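Local coordinates for protein 2-Cys peroxiredoxin (Plasmodium yoelii, PDB 2H01) that probably reduces hydrogen peroxide and organic hydroperoxides to water and alcohols as a thiol-specific, thioredoxin-linked peroxidase of the 2-Cys peroxiredoxin type, at residues A6-A11 against I107-Y111; L35-Y39 against H97-S101; S60-V66 against I150-D155. One frame throughout, in Å; residues are numbered along the deposited sequence.

Contact 1 of 3, residues A6-A11 against I107-Y111; sequences APSFKA and IARSY
Ile107 O, in the last turn of helix 106-110, accepts two hydrogen bonds, from Ser110 OG and Tyr111 N, and all three residues also pack on Ala6-Ala11. The Ser110 OG to Ile107 O bond is 2.7 Å long, with the donor tilted 15° from the carbonyl plane. Ser110 OG lies between its own backbone N and carbonyl carbon (chi1 65°), which folds the hydroxyl back onto the helix. The same oxygen also touches the proline, Pro7 CB to Ser110 OG being 3.6 Å.

Across the segments the polar link is a weak hydrogen bond of 2.6 Å from Tyr111 OH to Pro7 O. The phenol passes along the proline to reach that carbonyl: Pro7 CB sits over one ring face, 4.1 Å from the Tyr111 centroid and 28° off the ring normal, a CH-pi contact. Pro7 CD adds a contact to Tyr111 CZ at 3.7 Å, while Ala6 CB comes near the hydroxyl.

Leading into strand 10-14, the segment thus lies along helix 106-110, the helix that follows strand 98-101 in the thioredoxin-like core, and strand 10-14 itself pairs antiparallel with 98-101. Leu25 and Leu36 touch both Phe9 and Tyr111, so the two rings share two leucine neighbours.

Phe9 and Ile107 cross at about a right angle. Phe9 CB meets Ile107 CG1 at 3.6 Å, and Phe9 CD2 lies near the CG2 branch. With Ile107 CG1 anti to its carbonyl carbon, the chain carries CD1 onward to Ala11 CB, 3.8 Å away. Further along the same side of the Phe9 ring, Tyr111 OH lies at the edge, near the ring plane, with Phe9 CE2 the nearest ring atom at 4.2 Å.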
ATOM      1  N   ALA A   6      -6.605  -9.290  -7.152  1.00 38.45           N
ATOM      2  CA  ALA A   6      -5.405  -9.225  -6.332  1.00 36.51           C
ATOM      3  C   ALA A   6      -5.703 -10.175  -5.168  1.00 35.15           C
ATOM      4  O   ALA A   6      -6.850 -10.272  -4.726  1.00 35.10           O
ATOM      5  CB  ALA A   6      -5.190  -7.815  -5.811  1.00 36.63           C
ATOM      6  N   PRO A   7      -4.683 -10.893  -4.671  1.00 32.72           N
ATOM      7  CA  PRO A   7      -4.843 -11.835  -3.557  1.00 30.32           C
ATOM      8  C   PRO A   7      -5.604 -11.187  -2.408  1.00 28.48           C
ATOM      9  O   PRO A   7      -5.117 -10.243  -1.788  1.00 27.02           O
ATOM     10  CB  PRO A   7      -3.404 -12.164  -3.193  1.00 31.40           C
ATOM     11  CG  PRO A   7      -2.736 -12.153  -4.536  1.00 31.36           C
ATOM     12  CD  PRO A   7      -3.288 -10.883  -5.142  1.00 32.26           C
ATOM     13  N   SER A   8      -6.799 -11.689  -2.121  1.00 27.54           N
ATOM     14  CA  SER A   8      -7.606 -11.096  -1.066  1.00 27.82           C
ATOM     15  C   SER A   8      -7.072 -11.350   0.340  1.00 28.82           C
ATOM     16  O   SER A   8      -6.109 -12.098   0.531  1.00 28.72           O
ATOM     17  CB  SER A   8      -9.057 -11.577  -1.176  1.00 26.52           C
ATOM     18  OG  SER A   8      -9.146 -12.984  -1.064  1.00 24.98           O
ATOM     19  N   PHE A   9      -7.682 -10.688   1.318  1.00 28.56           N
ATOM     20  CA  PHE A   9      -7.292 -10.859   2.714  1.00 27.98           C
ATOM     21  C   PHE A   9      -8.294 -10.203   3.665  1.00 28.48           C
ATOM     22  O   PHE A   9      -9.102  -9.361   3.270  1.00 28.58           O
ATOM     23  CB  PHE A   9      -5.867 -10.310   2.960  1.00 25.98           C
ATOM     24  CG  PHE A   9      -5.713  -8.832   2.671  1.00 25.24           C
ATOM     25  CD1 PHE A   9      -6.295  -7.879   3.498  1.00 24.51           C
ATOM     26  CD2 PHE A   9      -4.995  -8.398   1.558  1.00 23.77           C
ATOM     27  CE1 PHE A   9      -6.169  -6.520   3.220  1.00 24.82           C
ATOM     28  CE2 PHE A   9      -4.864  -7.042   1.272  1.00 23.49           C
ATOM     29  CZ  PHE A   9      -5.452  -6.101   2.102  1.00 24.41           C
ATOM     30  N   LYS A  10      -8.266 -10.672   4.898  1.00 28.62           N
ATOM     31  CA  LYS A  10      -9.032 -10.106   5.984  1.00 29.42           C
ATOM     32  C   LYS A  10      -8.111  -9.907   7.179  1.00 29.35           C
ATOM     33  O   LYS A  10      -7.752 -10.852   7.850  1.00 30.05           O
ATOM     34  CB  LYS A  10     -10.168 -11.049   6.365  1.00 29.39           C
ATOM     35  CG  LYS A  10     -11.367 -10.342   6.943  1.00 32.29           C
ATOM     36  CD  LYS A  10     -12.006 -11.085   8.086  1.00 34.67           C
ATOM     37  CE  LYS A  10     -12.326 -12.515   7.717  1.00 36.80           C
ATOM     38  NZ  LYS A  10     -13.726 -12.709   7.262  1.00 38.12           N
ATOM     39  N   ALA A  11      -7.710  -8.675   7.430  1.00 28.89           N
ATOM     40  CA  ALA A  11      -6.754  -8.422   8.513  1.00 29.47           C
ATOM     41  C   ALA A  11      -7.193  -7.467   9.611  1.00 29.51           C
ATOM     42  O   ALA A  11      -8.052  -6.614   9.399  1.00 28.98           O
ATOM     43  CB  ALA A  11      -5.431  -7.926   7.923  1.00 29.39           C
ATOM     44  N   ILE A 107      -0.534 -12.635   4.158  1.00 20.00           N
ATOM     45  CA  ILE A 107      -0.680 -11.600   3.155  1.00 20.00           C
ATOM     46  C   ILE A 107       0.618 -11.392   2.397  1.00 20.00           C
ATOM     47  O   ILE A 107       0.640 -11.441   1.175  1.00 31.48           O
ATOM     48  CB  ILE A 107      -1.193 -10.293   3.788  1.00 20.00           C
ATOM     49  CG1 ILE A 107      -2.562 -10.523   4.420  1.00 20.00           C
ATOM     50  CG2 ILE A 107      -1.257  -9.199   2.766  1.00 20.00           C
ATOM     51  CD1 ILE A 107      -2.925  -9.579   5.529  1.00 20.00           C
ATOM     52  N   ALA A 108       1.703 -11.193   3.131  1.00 30.13           N
ATOM     53  CA  ALA A 108       3.004 -11.064   2.517  1.00 29.65           C
ATOM     54  C   ALA A 108       3.250 -12.237   1.600  1.00 28.80           C
ATOM     55  O   ALA A 108       3.773 -12.072   0.517  1.00 28.14           O
ATOM     56  CB  ALA A 108       4.093 -10.950   3.548  1.00 29.74           C
ATOM     57  N   ARG A 109       2.852 -13.421   2.032  1.00 29.74           N
ATOM     58  CA  ARG A 109       3.120 -14.611   1.236  1.00 30.43           C
ATOM     59  C   ARG A 109       2.345 -14.581  -0.084  1.00 29.21           C
ATOM     60  O   ARG A 109       2.917 -14.824  -1.147  1.00 28.19           O
ATOM     61  CB  ARG A 109       2.741 -15.872   2.032  1.00 30.59           C
ATOM     62  CG  ARG A 109       3.385 -17.159   1.512  1.00 30.86           C
ATOM     63  CD  ARG A 109       2.783 -18.400   2.182  1.00 31.02           C
ATOM     64  NE  ARG A 109       2.795 -18.296   3.640  1.00 29.92           N
ATOM     65  CZ  ARG A 109       3.887 -18.395   4.387  1.00 29.12           C
ATOM     66  NH1 ARG A 109       5.062 -18.611   3.815  1.00 30.08           N
ATOM     67  NH2 ARG A 109       3.807 -18.270   5.705  1.00 29.94           N
ATOM     68  N   SER A 110       1.049 -14.276  -0.007  1.00 28.19           N
ATOM     69  CA  SER A 110       0.196 -14.228  -1.197  1.00 27.22           C
ATOM     70  C   SER A 110       0.692 -13.236  -2.243  1.00 26.71           C
ATOM     71  O   SER A 110       0.465 -13.418  -3.438  1.00 27.03           O
ATOM     72  CB  SER A 110      -1.245 -13.890  -0.807  1.00 25.65           C
ATOM     73  OG  SER A 110      -1.341 -12.585  -0.266  1.00 24.29           O
ATOM     74  N   TYR A 111       1.386 -12.198  -1.790  1.00 26.91           N
ATOM     75  CA  TYR A 111       1.919 -11.177  -2.681  1.00 27.13           C
ATOM     76  C   TYR A 111       3.382 -11.433  -3.019  1.00 28.21           C
ATOM     77  O   TYR A 111       4.028 -10.625  -3.688  1.00 27.74           O
ATOM     78  CB  TYR A 111       1.721  -9.795  -2.045  1.00 26.24           C
ATOM     79  CG  TYR A 111       0.278  -9.306  -2.145  1.00 25.23           C
ATOM     80  CD1 TYR A 111      -0.154  -8.567  -3.248  1.00 23.15           C
ATOM     81  CD2 TYR A 111      -0.671  -9.658  -1.188  1.00 22.76           C
ATOM     82  CE1 TYR A 111      -1.494  -8.197  -3.399  1.00 22.46           C
ATOM     83  CE2 TYR A 111      -2.020  -9.291  -1.327  1.00 22.40           C
ATOM     84  CZ  TYR A 111      -2.423  -8.560  -2.436  1.00 22.39           C
ATOM     85  OH  TYR A 111      -3.742  -8.178  -2.582  1.00 22.00           O
TER

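Contact 2 of 3, residues L35-Y39 against H97-S101; sequences LLYFY and HTLIS
Leu36 and Ile100 make the apolar contact on one side of the sheet, methyl against methyl, with Leu36 CD1 and Ile100 CD1 4.2 Å apart. Phe9 also packs on both residues, adding to this cluster.

Van der Waals contact of another kind comes from Leu99, which sends its two methyls to the hydroxyl ends of two tyrosines. Leu99 CD2 lies 3.7 Å from Tyr37 OH, and Leu99 CD1 is a looser 4.3 Å from Tyr39 OH. The latter hydroxyl has its hydrogen bond elsewhere, with Asp42 OD1.

Side-chain reach is needed because the two strands are not neighbours. In the central sheet of the thioredoxin fold, strand 66-72 runs parallel to and between 33-38 and 98-101, and the closest CA pair across the contact, Tyr37 to Leu99, is 9.6 Å apart. The end-to-end directions of the touching parts diverge by 72°. Tyr37 and Tyr39 both lean on Ile51 of helix 49-56, and His97 touches Asp55 of the same helix, so this is the side of the sheet that helix 49-56 covers.

The aromatic contact joins Tyr37 and His97, which extend from opposite directions and meet rim to rim, with centroids 5.8 Å apart and planes inclined at 65°. His97 CE1 lies at the Tyr37 edge and Tyr37 OH at the His97 edge, each in the other ring's plane, so neither ring covers the other; the exact closeness at the hydroxyl is doubtful. Tyr37 CG sits between backbone N and carbonyl carbon (chi1 69°), which throws the phenol across toward the histidine.

Of polar interactions, the His97 ND1 to Thr98 O bond is weak at 3.4 Å.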
ATOM      1  N   LEU A  35      -3.667   1.534  -2.443  1.00 18.07           N
ATOM      2  CA  LEU A  35      -2.211   1.508  -2.528  1.00 17.48           C
ATOM      3  C   LEU A  35      -1.778   0.705  -1.304  1.00 18.38           C
ATOM      4  O   LEU A  35      -1.744   1.223  -0.182  1.00 19.59           O
ATOM      5  CB  LEU A  35      -1.595   2.914  -2.475  1.00 15.42           C
ATOM      6  CG  LEU A  35      -0.118   3.119  -2.907  1.00 14.34           C
ATOM      7  CD1 LEU A  35       0.852   2.554  -1.894  1.00 14.57           C
ATOM      8  CD2 LEU A  35       0.111   2.472  -4.247  1.00 14.29           C
ATOM      9  N   LEU A  36      -1.487  -0.572  -1.522  1.00 17.68           N
ATOM     10  CA  LEU A  36      -1.041  -1.458  -0.455  1.00 17.03           C
ATOM     11  C   LEU A  36       0.479  -1.482  -0.487  1.00 18.42           C
ATOM     12  O   LEU A  36       1.073  -1.752  -1.537  1.00 19.69           O
ATOM     13  CB  LEU A  36      -1.567  -2.882  -0.679  1.00 14.46           C
ATOM     14  CG  LEU A  36      -1.011  -3.935   0.302  1.00 15.51           C
ATOM     15  CD1 LEU A  36      -1.570  -3.681   1.698  1.00 15.46           C
ATOM     16  CD2 LEU A  36      -1.366  -5.346  -0.160  1.00 14.29           C
ATOM     17  N   TYR A  37       1.115  -1.200   0.650  1.00 17.78           N
ATOM     18  CA  TYR A  37       2.571  -1.214   0.705  1.00 17.92           C
ATOM     19  C   TYR A  37       3.077  -2.046   1.871  1.00 19.08           C
ATOM     20  O   TYR A  37       2.412  -2.158   2.900  1.00 19.08           O
ATOM     21  CB  TYR A  37       3.138   0.218   0.786  1.00 17.16           C
ATOM     22  CG  TYR A  37       2.881   0.959   2.089  1.00 15.58           C
ATOM     23  CD1 TYR A  37       1.731   1.722   2.269  1.00 16.13           C
ATOM     24  CD2 TYR A  37       3.806   0.909   3.130  1.00 14.49           C
ATOM     25  CE1 TYR A  37       1.503   2.433   3.452  1.00 16.06           C
ATOM     26  CE2 TYR A  37       3.591   1.604   4.324  1.00 14.96           C
ATOM     27  CZ  TYR A  37       2.439   2.366   4.474  1.00 16.50           C
ATOM     28  OH  TYR A  37       2.242   3.066   5.638  1.00 16.19           O
ATOM     29  N   PHE A  38       4.256  -2.636   1.703  1.00 19.79           N
ATOM     30  CA  PHE A  38       4.852  -3.479   2.736  1.00 21.04           C
ATOM     31  C   PHE A  38       6.177  -2.966   3.287  1.00 21.55           C
ATOM     32  O   PHE A  38       6.991  -2.392   2.570  1.00 22.85           O
ATOM     33  CB  PHE A  38       5.120  -4.899   2.207  1.00 19.95           C
ATOM     34  CG  PHE A  38       3.887  -5.689   1.894  1.00 19.90           C
ATOM     35  CD1 PHE A  38       3.251  -5.556   0.665  1.00 21.88           C
ATOM     36  CD2 PHE A  38       3.359  -6.575   2.830  1.00 21.11           C
ATOM     37  CE1 PHE A  38       2.096  -6.299   0.364  1.00 22.81           C
ATOM     38  CE2 PHE A  38       2.206  -7.323   2.546  1.00 23.21           C
ATOM     39  CZ  PHE A  38       1.575  -7.182   1.306  1.00 23.91           C
ATOM     40  N   TYR A  39       6.390  -3.172   4.576  1.00 21.59           N
ATOM     41  CA  TYR A  39       7.658  -2.814   5.189  1.00 20.82           C
ATOM     42  C   TYR A  39       7.967  -3.977   6.140  1.00 20.09           C
ATOM     43  O   TYR A  39       7.063  -4.670   6.596  1.00 19.16           O
ATOM     44  CB  TYR A  39       7.589  -1.462   5.912  1.00 21.46           C
ATOM     45  CG  TYR A  39       6.567  -1.353   7.016  1.00 23.77           C
ATOM     46  CD1 TYR A  39       5.225  -1.102   6.729  1.00 22.89           C
ATOM     47  CD2 TYR A  39       6.946  -1.492   8.360  1.00 24.18           C
ATOM     48  CE1 TYR A  39       4.287  -0.990   7.744  1.00 22.04           C
ATOM     49  CE2 TYR A  39       6.016  -1.386   9.384  1.00 22.46           C
ATOM     50  CZ  TYR A  39       4.690  -1.134   9.068  1.00 22.26           C
ATOM     51  OH  TYR A  39       3.766  -1.027  10.071  1.00 21.89           O
ATOM     52  N   HIS A  97      -3.497   7.344   8.134  1.00 28.50           N
ATOM     53  CA  HIS A  97      -4.021   6.295   7.259  1.00 27.68           C
ATOM     54  C   HIS A  97      -3.879   4.950   7.987  1.00 28.61           C
ATOM     55  O   HIS A  97      -3.100   4.831   8.926  1.00 30.48           O
ATOM     56  CB  HIS A  97      -3.291   6.282   5.907  1.00 26.33           C
ATOM     57  CG  HIS A  97      -1.835   5.942   5.987  1.00 24.67           C
ATOM     58  ND1 HIS A  97      -1.370   4.646   5.938  1.00 22.71           N
ATOM     59  CD2 HIS A  97      -0.738   6.733   6.046  1.00 22.62           C
ATOM     60  CE1 HIS A  97      -0.049   4.652   5.953  1.00 22.02           C
ATOM     61  NE2 HIS A  97       0.359   5.907   6.018  1.00 22.31           N
ATOM     62  N   THR A  98      -4.625   3.941   7.563  1.00 29.04           N
ATOM     63  CA  THR A  98      -4.585   2.660   8.252  1.00 28.99           C
ATOM     64  C   THR A  98      -3.391   1.736   8.028  1.00 27.66           C
ATOM     65  O   THR A  98      -2.810   1.679   6.950  1.00 27.39           O
ATOM     66  CB  THR A  98      -5.913   1.856   8.018  1.00 30.63           C
ATOM     67  OG1 THR A  98      -5.613   0.477   7.751  1.00 31.68           O
ATOM     68  CG2 THR A  98      -6.720   2.445   6.889  1.00 30.64           C
ATOM     69  N   LEU A  99      -3.014   1.039   9.094  1.00 27.60           N
ATOM     70  CA  LEU A  99      -1.924   0.074   9.054  1.00 28.33           C
ATOM     71  C   LEU A  99      -2.569  -1.288   9.329  1.00 28.80           C
ATOM     72  O   LEU A  99      -3.329  -1.436  10.285  1.00 29.75           O
ATOM     73  CB  LEU A  99      -0.884   0.391  10.134  1.00 27.56           C
ATOM     74  CG  LEU A  99      -0.112   1.717  10.019  1.00 28.36           C
ATOM     75  CD1 LEU A  99       0.849   1.856  11.196  1.00 27.23           C
ATOM     76  CD2 LEU A  99       0.664   1.756   8.709  1.00 27.83           C
ATOM     77  N   ILE A 100      -2.288  -2.252   8.754  1.00 20.00           N
ATOM     78  CA  ILE A 100      -2.887  -3.555   9.019  1.00 20.00           C
ATOM     79  C   ILE A 100      -1.842  -4.555   9.503  1.00 20.00           C
ATOM     80  O   ILE A 100      -0.638  -4.389   9.231  1.00 27.65           O
ATOM     81  CB  ILE A 100      -3.589  -4.092   7.757  1.00 20.00           C
ATOM     82  CG1 ILE A 100      -2.588  -4.231   6.608  1.00 20.00           C
ATOM     83  CG2 ILE A 100      -4.741  -3.182   7.360  1.00 20.00           C
ATOM     84  CD1 ILE A 100      -3.136  -4.971   5.408  1.00 20.00           C
ATOM     85  N   SER A 101      -2.327  -5.559  10.003  1.00 27.91           N
ATOM     86  CA  SER A 101      -1.442  -6.484  10.686  1.00 28.93           C
ATOM     87  C   SER A 101      -1.466  -7.851  10.045  1.00 29.38           C
ATOM     88  O   SER A 101      -2.499  -8.521  10.057  1.00 30.50           O
ATOM     89  CB  SER A 101      -1.849  -6.595  12.159  1.00 29.70           C
ATOM     90  OG  SER A 101      -1.146  -7.638  12.821  1.00 33.25           O
TER

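Contact 3 of 3, residues S60-V66 against I150-D155; sequences SFKERNV and ILRLID
The closest backbone approaches pair Phe61 with Leu151 and Arg64 with Ile154, at CA to CA distances of 7.4 Å and 7.8 Å, so both segments advance by three residues, in the same chain sense, between touching points. Here the end of helix 58-63 packs on helix 147-163, two helices on the same side of the thioredoxin-fold sheet. A Schellman motif closes the first helix: Val66 N bonds to Phe61 O and Asn65 N to Lys62 O, with Asn65 at positive phi as the C-prime residue. The chain then turns directly into strand 66-72.

Three aliphatic side chains of helix 147-163 meet the Phe61 ring. Leu151 CD2 stands over one face of the ring in a CH-pi contact, 3.8 Å from the centroid and 17° off the normal. Ile150 CG2 approaches the ring edge near its plane, with Phe61 CE2 4.0 Å away. Ile154 CD1 comes in obliquely on the same CE2 atom. Beyond it Val66 and Ile154 reach toward each other tip to tip, CG2 to CG2 at 3.9 Å. Leu35 touches both Val66 and Ile150, joining this packing to strand 33-38.

The outer side is polar. Arg64 runs extended from CG to NE, its CD passing by Ile154 CG2 and Leu151 CD2, and carries the guanidinium to Asp155. There it is held from two directions, by a salt bridge to the second helix and by a 2.8 Å bond from Arg64 NH1 to Ser60 O of its own segment, which together should fix the rotation of the group. In the salt bridge Arg64 NE donates to the syn side of Asp155 OD2 at 2.8 Å, 22° out of the carboxylate plane.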
ATOM      1  N   SER A  60      -2.984  14.032  -1.202  1.00 26.41           N
ATOM      2  CA  SER A  60      -2.825  13.772  -2.633  1.00 24.34           C
ATOM      3  C   SER A  60      -3.523  12.460  -3.005  1.00 23.85           C
ATOM      4  O   SER A  60      -4.101  12.340  -4.091  1.00 23.61           O
ATOM      5  CB  SER A  60      -1.340  13.681  -3.009  1.00 24.87           C
ATOM      6  OG  SER A  60      -0.729  14.955  -3.030  1.00 25.07           O
ATOM      7  N   PHE A  61      -3.458  11.474  -2.107  1.00 22.77           N
ATOM      8  CA  PHE A  61      -4.105  10.175  -2.339  1.00 21.13           C
ATOM      9  C   PHE A  61      -5.622  10.257  -2.223  1.00 20.91           C
ATOM     10  O   PHE A  61      -6.341   9.689  -3.043  1.00 20.65           O
ATOM     11  CB  PHE A  61      -3.578   9.113  -1.370  1.00 19.87           C
ATOM     12  CG  PHE A  61      -2.191   8.654  -1.687  1.00 19.34           C
ATOM     13  CD1 PHE A  61      -1.101   9.157  -0.995  1.00 19.76           C
ATOM     14  CD2 PHE A  61      -1.966   7.782  -2.746  1.00 19.23           C
ATOM     15  CE1 PHE A  61       0.196   8.807  -1.357  1.00 19.39           C
ATOM     16  CE2 PHE A  61      -0.671   7.426  -3.117  1.00 19.15           C
ATOM     17  CZ  PHE A  61       0.413   7.941  -2.423  1.00 17.47           C
ATOM     18  N   LYS A  62      -6.115  10.969  -1.218  1.00 20.52           N
ATOM     19  CA  LYS A  62      -7.557  11.103  -1.060  1.00 22.91           C
ATOM     20  C   LYS A  62      -8.160  11.814  -2.274  1.00 22.92           C
ATOM     21  O   LYS A  62      -9.222  11.436  -2.759  1.00 22.03           O
ATOM     22  CB  LYS A  62      -7.899  11.889   0.219  1.00 23.69           C
ATOM     23  CG  LYS A  62      -7.660  11.119   1.505  1.00 26.18           C
ATOM     24  CD  LYS A  62      -8.063  11.916   2.749  1.00 28.19           C
ATOM     25  CE  LYS A  62      -7.775  11.110   4.024  1.00 29.54           C
ATOM     26  NZ  LYS A  62      -8.091  11.864   5.267  1.00 30.56           N
ATOM     27  N   GLU A  63      -7.472  12.847  -2.754  1.00 23.58           N
ATOM     28  CA  GLU A  63      -7.936  13.624  -3.903  1.00 23.25           C
ATOM     29  C   GLU A  63      -8.097  12.750  -5.135  1.00 22.82           C
ATOM     30  O   GLU A  63      -8.925  13.037  -6.005  1.00 21.75           O
ATOM     31  CB  GLU A  63      -6.954  14.767  -4.208  1.00 22.51           C
ATOM     32  CG  GLU A  63      -6.932  15.853  -3.145  1.00 23.66           C
ATOM     33  CD  GLU A  63      -5.715  16.763  -3.226  1.00 24.51           C
ATOM     34  OE1 GLU A  63      -4.799  16.487  -4.036  1.00 25.60           O
ATOM     35  OE2 GLU A  63      -5.668  17.751  -2.460  1.00 23.11           O
ATOM     36  N   ARG A  64      -7.308  11.682  -5.208  1.00 22.28           N
ATOM     37  CA  ARG A  64      -7.363  10.779  -6.355  1.00 21.91           C
ATOM     38  C   ARG A  64      -8.145   9.533  -6.009  1.00 22.17           C
ATOM     39  O   ARG A  64      -8.105   8.532  -6.732  1.00 21.39           O
ATOM     40  CB  ARG A  64      -5.938  10.426  -6.813  1.00 22.26           C
ATOM     41  CG  ARG A  64      -5.123  11.667  -7.181  1.00 23.64           C
ATOM     42  CD  ARG A  64      -3.683  11.341  -7.549  1.00 26.33           C
ATOM     43  NE  ARG A  64      -3.027  12.496  -8.171  1.00 29.49           N
ATOM     44  CZ  ARG A  64      -2.637  13.598  -7.525  1.00 31.07           C
ATOM     45  NH1 ARG A  64      -2.819  13.721  -6.218  1.00 31.94           N
ATOM     46  NH2 ARG A  64      -2.070  14.590  -8.199  1.00 32.25           N
ATOM     47  N   ASN A  65      -8.853   9.609  -4.887  1.00 22.79           N
ATOM     48  CA  ASN A  65      -9.697   8.524  -4.403  1.00 23.42           C
ATOM     49  C   ASN A  65      -8.923   7.218  -4.175  1.00 23.31           C
ATOM     50  O   ASN A  65      -9.368   6.135  -4.571  1.00 21.78           O
ATOM     51  CB  ASN A  65     -10.853   8.308  -5.388  1.00 23.67           C
ATOM     52  CG  ASN A  65     -12.041   7.618  -4.751  1.00 25.93           C
ATOM     53  OD1 ASN A  65     -12.216   7.658  -3.532  1.00 27.27           O
ATOM     54  ND2 ASN A  65     -12.876   6.990  -5.577  1.00 28.81           N
ATOM     55  N   VAL A  66      -7.768   7.345  -3.524  1.00 24.28           N
ATOM     56  CA  VAL A  66      -6.904   6.209  -3.216  1.00 24.88           C
ATOM     57  C   VAL A  66      -6.811   5.976  -1.713  1.00 26.00           C
ATOM     58  O   VAL A  66      -6.546   6.903  -0.943  1.00 27.10           O
ATOM     59  CB  VAL A  66      -5.475   6.424  -3.734  1.00 23.16           C
ATOM     60  CG1 VAL A  66      -4.583   5.275  -3.267  1.00 22.34           C
ATOM     61  CG2 VAL A  66      -5.475   6.517  -5.249  1.00 22.22           C
ATOM     62  N   ILE A 150       4.669   7.232  -7.653  1.00 20.00           N
ATOM     63  CA  ILE A 150       3.453   6.518  -7.343  1.00 20.00           C
ATOM     64  C   ILE A 150       2.202   7.299  -7.756  1.00 20.00           C
ATOM     65  O   ILE A 150       1.360   6.787  -8.462  1.00 23.63           O
ATOM     66  CB  ILE A 150       3.405   6.145  -5.876  1.00 20.00           C
ATOM     67  CG1 ILE A 150       4.367   5.006  -5.596  1.00 20.00           C
ATOM     68  CG2 ILE A 150       2.018   5.723  -5.467  1.00 20.00           C
ATOM     69  CD1 ILE A 150       4.659   4.806  -4.140  1.00 20.00           C
ATOM     70  N   LEU A 151       2.123   8.546  -7.316  1.00 22.14           N
ATOM     71  CA  LEU A 151       1.027   9.451  -7.665  1.00 20.98           C
ATOM     72  C   LEU A 151       0.915   9.673  -9.166  1.00 21.53           C
ATOM     73  O   LEU A 151      -0.171   9.893  -9.694  1.00 22.14           O
ATOM     74  CB  LEU A 151       1.222  10.784  -6.959  1.00 17.74           C
ATOM     75  CG  LEU A 151       1.085  10.651  -5.452  1.00 15.88           C
ATOM     76  CD1 LEU A 151       1.685  11.868  -4.739  1.00 16.01           C
ATOM     77  CD2 LEU A 151      -0.402  10.474  -5.138  1.00 14.29           C
ATOM     78  N   ARG A 152       2.056   9.600  -9.832  1.00 21.92           N
ATOM     79  CA  ARG A 152       2.184   9.754 -11.273  1.00 23.03           C
ATOM     80  C   ARG A 152       1.590   8.536 -11.994  1.00 22.28           C
ATOM     81  O   ARG A 152       0.971   8.675 -13.048  1.00 22.68           O
ATOM     82  CB  ARG A 152       3.668   9.873 -11.600  1.00 25.40           C
ATOM     83  CG  ARG A 152       4.025  10.504 -12.913  1.00 27.47           C
ATOM     84  CD  ARG A 152       5.275  11.329 -12.650  1.00 33.19           C
ATOM     85  NE  ARG A 152       4.980  12.281 -11.582  1.00 39.17           N
ATOM     86  CZ  ARG A 152       5.838  12.672 -10.643  1.00 42.33           C
ATOM     87  NH1 ARG A 152       7.085  12.201 -10.624  1.00 40.32           N
ATOM     88  NH2 ARG A 152       5.429  13.511  -9.691  1.00 42.99           N
ATOM     89  N   LEU A 153       1.809   7.347 -11.438  1.00 21.22           N
ATOM     90  CA  LEU A 153       1.287   6.109 -12.028  1.00 21.78           C
ATOM     91  C   LEU A 153      -0.227   6.098 -11.857  1.00 22.43           C
ATOM     92  O   LEU A 153      -0.969   5.718 -12.764  1.00 21.14           O
ATOM     93  CB  LEU A 153       1.904   4.877 -11.348  1.00 19.74           C
ATOM     94  CG  LEU A 153       3.396   4.714 -11.656  1.00 19.04           C
ATOM     95  CD1 LEU A 153       3.983   3.557 -10.859  1.00 18.70           C
ATOM     96  CD2 LEU A 153       3.575   4.504 -13.171  1.00 18.48           C
ATOM     97  N   ILE A 154      -0.709   6.366 -10.657  1.00 20.00           N
ATOM     98  CA  ILE A 154      -2.108   6.720 -10.450  1.00 20.00           C
ATOM     99  C   ILE A 154      -2.539   7.841 -11.390  1.00 20.00           C
ATOM    100  O   ILE A 154      -3.550   7.765 -12.063  1.00 24.41           O
ATOM    101  CB  ILE A 154      -2.349   7.136  -8.986  1.00 20.00           C
ATOM    102  CG1 ILE A 154      -1.726   6.114  -8.032  1.00 20.00           C
ATOM    103  CG2 ILE A 154      -3.837   7.289  -8.714  1.00 20.00           C
ATOM    104  CD1 ILE A 154      -1.649   6.587  -6.598  1.00 20.00           C
ATOM    105  N   ASP A 155      -2.128   8.683 -11.679  1.00 21.66           N
ATOM    106  CA  ASP A 155      -2.700   9.609 -12.659  1.00 20.35           C
ATOM    107  C   ASP A 155      -2.746   8.951 -14.028  1.00 20.50           C
ATOM    108  O   ASP A 155      -3.734   9.066 -14.749  1.00 20.00           O
ATOM    109  CB  ASP A 155      -1.890  10.912 -12.745  1.00 18.79           C
ATOM    110  CG  ASP A 155      -2.108  11.818 -11.552  1.00 21.53           C
ATOM    111  OD1 ASP A 155      -1.282  12.726 -11.327  1.00 25.54           O
ATOM    112  OD2 ASP A 155      -3.113  11.633 -10.831  1.00 21.86           O
TER

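Overall arrangement
Contacts 1 and 2, with centres 12 Å apart, share one packed core: Phe9 CE1 lies 4.0 Å from Ile100 CD1, and Ile107 CG2 lies 3.8 Å from Phe38 CZ. Strand 98-101 of contact 2 leads into the helix used by contact 1. Contact 3 joins contact 2 through Leu35, whose CB is 3.9 Å from Val66 CG1, although their centres are 16 Å apart. Contacts 1 and 3 do not touch; their nearest atoms are about 13 Å apart and they lie on opposite sides of the chain's centre. Contact 2 approaches the predicted peroxidatic Cys47, with about 11 Å between the side chains of Tyr39 and Cys47; contacts 1 and 3 lie away from it.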